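Local coordinates for protein peptide chain release factor RF2 (Thermus thermophilus, PDB 2IHR) that recognises the stop codons UGA and UAA on the ribosome and directs release of the finished polypeptide, ending translation, at residues A[130-133]-A[134-138]. Residues are numbered along the deposited sequence; the frame is centred on the assembly and turned at random.
Sequences CDWA and EMLLR
Trp132 and Leu136, one helical turn apart, illustrate how an alpha-helix satisfies its backbone through the i to i+4 ladder while the polar ends of its side chains find partners of their own. The carbonyl of Trp132 accepts the amide of Leu136 (O to N, 3.0 Å), and the same pattern joins Glu134 N to Cys130 O, Met135 N to Asp131 O and Leu137 N to Ala133 O. These bonds satisfy four carbonyls and four amides; Arg138 N donates to Glu134 O, and Leu137 O is hydrogen-bonded with Thr141 OG1. With CG anti to the backbone N (chi1 -179°), the indole of Trp132 lies where Leu136 can cover it: Leu136 CG sits 4.0 Å from the centroid of the six-membered ring, nearly on its normal, a CH-pi contact. Met135 approaches differently, its CB 3.6 Å from Trp132 CE3. Met135 SD lies at the edge, 5.2 Å from the centroid of the Trp132 six-membered ring, a Met-aromatic contact. Met135 bends at chi3, and its CE comes 3.5 Å from Asp131 OD2, the carboxylate oxygen that also forms a salt bridge with Arg191 NH2. Glu134 OE2 pairs with Arg138 NH1 at 2.8 Å, a salt bridge whose hydrogen bond is weak because its N-H...O angle is only 117°; Glu134 CG lies against one guanidinium face, toward the rim. The indole NE1 donates to the carbonyl of His187. Cutting Trp132 back to an alanine is likely to leave that carbonyl without this donor and open a gap beside Leu136 and Met135. Helix 127-145 packs on the mixed sheet: Trp132 reaches Leu189 of strand 185-190, Ala206 of strand 201-213 and, edge-to-face, Tyr314 of strand 312-315, while Ala133 and Leu137 rest on strand 164-172.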
loop_
_atom_site.group_PDB
_atom_site.type_symbol
_atom_site.label_atom_id
_atom_site.label_comp_id
_atom_site.label_asym_id
_atom_site.label_seq_id
_atom_site.Cartn_x
_atom_site.Cartn_y
_atom_site.Cartn_z
ATOM N N CYS A 130 3.672 7.510 -21.668
ATOM C CA CYS A 130 3.543 6.059 -21.684
ATOM C C CYS A 130 4.846 5.446 -21.187
ATOM O O CYS A 130 4.846 4.438 -20.473
ATOM C CB CYS A 130 3.219 5.535 -23.110
ATOM S SG CYS A 130 1.692 6.183 -23.879
ATOM N N ASP A 131 5.948 6.067 -21.578
ATOM C CA ASP A 131 7.264 5.614 -21.167
ATOM C C ASP A 131 7.347 5.778 -19.640
ATOM O O ASP A 131 7.767 4.859 -18.919
ATOM C CB ASP A 131 8.324 6.454 -21.904
ATOM C CG ASP A 131 9.750 5.928 -21.718
ATOM O OD1 ASP A 131 9.949 4.689 -21.676
ATOM O OD2 ASP A 131 10.679 6.775 -21.634
ATOM N N TRP A 132 6.912 6.944 -19.156
ATOM C CA TRP A 132 6.906 7.256 -17.725
ATOM C C TRP A 132 6.082 6.235 -16.925
ATOM O O TRP A 132 6.460 5.821 -15.832
ATOM C CB TRP A 132 6.346 8.669 -17.539
ATOM C CG TRP A 132 6.261 9.211 -16.109
ATOM C CD1 TRP A 132 5.278 10.026 -15.615
ATOM C CD2 TRP A 132 7.188 8.994 -15.018
ATOM N NE1 TRP A 132 5.531 10.319 -14.297
ATOM C CE2 TRP A 132 6.693 9.700 -13.905
ATOM C CE3 TRP A 132 8.392 8.274 -14.877
ATOM C CZ2 TRP A 132 7.341 9.708 -12.676
ATOM C CZ3 TRP A 132 9.047 8.287 -13.638
ATOM C CH2 TRP A 132 8.514 8.994 -12.566
ATOM N N ALA A 133 4.933 5.851 -17.455
ATOM C CA ALA A 133 4.087 4.880 -16.796
ATOM C C ALA A 133 4.847 3.501 -16.672
ATOM O O ALA A 133 4.815 2.801 -15.628
ATOM C CB ALA A 133 2.792 4.749 -17.602
ATOM N N GLU A 134 5.541 3.118 -17.735
ATOM C CA GLU A 134 6.290 1.882 -17.708
ATOM C C GLU A 134 7.418 2.010 -16.661
ATOM O O GLU A 134 7.802 1.033 -15.999
ATOM C CB GLU A 134 6.856 1.623 -19.092
ATOM C CG GLU A 134 7.513 0.268 -19.241
ATOM C CD GLU A 134 7.976 0.056 -20.651
ATOM O OE1 GLU A 134 7.270 0.548 -21.548
ATOM O OE2 GLU A 134 9.021 -0.595 -20.864
ATOM N N MET A 135 7.923 3.234 -16.506
ATOM C CA MET A 135 8.981 3.502 -15.565
ATOM C C MET A 135 8.541 3.299 -14.143
ATOM O O MET A 135 9.255 2.682 -13.321
ATOM C CB MET A 135 9.515 4.921 -15.759
ATOM C CG MET A 135 10.282 5.126 -17.112
ATOM S SD MET A 135 11.268 6.641 -17.005
ATOM C CE MET A 135 10.511 7.612 -18.280
ATOM N N LEU A 136 7.367 3.828 -13.839
ATOM C CA LEU A 136 6.805 3.677 -12.518
ATOM C C LEU A 136 6.550 2.167 -12.283
ATOM O O LEU A 136 6.792 1.675 -11.175
ATOM C CB LEU A 136 5.501 4.493 -12.434
ATOM C CG LEU A 136 5.595 6.037 -12.394
ATOM C CD1 LEU A 136 4.258 6.673 -12.836
ATOM C CD2 LEU A 136 5.960 6.500 -10.971
ATOM N N LEU A 137 6.066 1.453 -13.319
ATOM C CA LEU A 137 5.777 0.006 -13.249
ATOM C C LEU A 137 7.043 -0.767 -12.873
ATOM O O LEU A 137 7.013 -1.671 -12.061
ATOM C CB LEU A 137 5.298 -0.544 -14.610
ATOM C CG LEU A 137 4.354 -1.796 -14.718
ATOM C CD1 LEU A 137 4.738 -2.618 -15.934
ATOM C CD2 LEU A 137 4.378 -2.646 -13.492
ATOM N N ARG A 138 8.146 -0.411 -13.512
ATOM C CA ARG A 138 9.435 -1.017 -13.253
ATOM C C ARG A 138 9.841 -0.636 -11.801
ATOM O O ARG A 138 10.398 -1.455 -11.023
ATOM C CB ARG A 138 10.412 -0.445 -14.264
ATOM C CG ARG A 138 11.491 -1.385 -14.764
ATOM C CD ARG A 138 11.283 -1.656 -16.244
ATOM N NE ARG A 138 11.389 -0.426 -17.014
ATOM C CZ ARG A 138 11.271 -0.345 -18.334
ATOM N NH1 ARG A 138 11.037 -1.435 -19.065
ATOM N NH2 ARG A 138 11.387 0.839 -18.920
#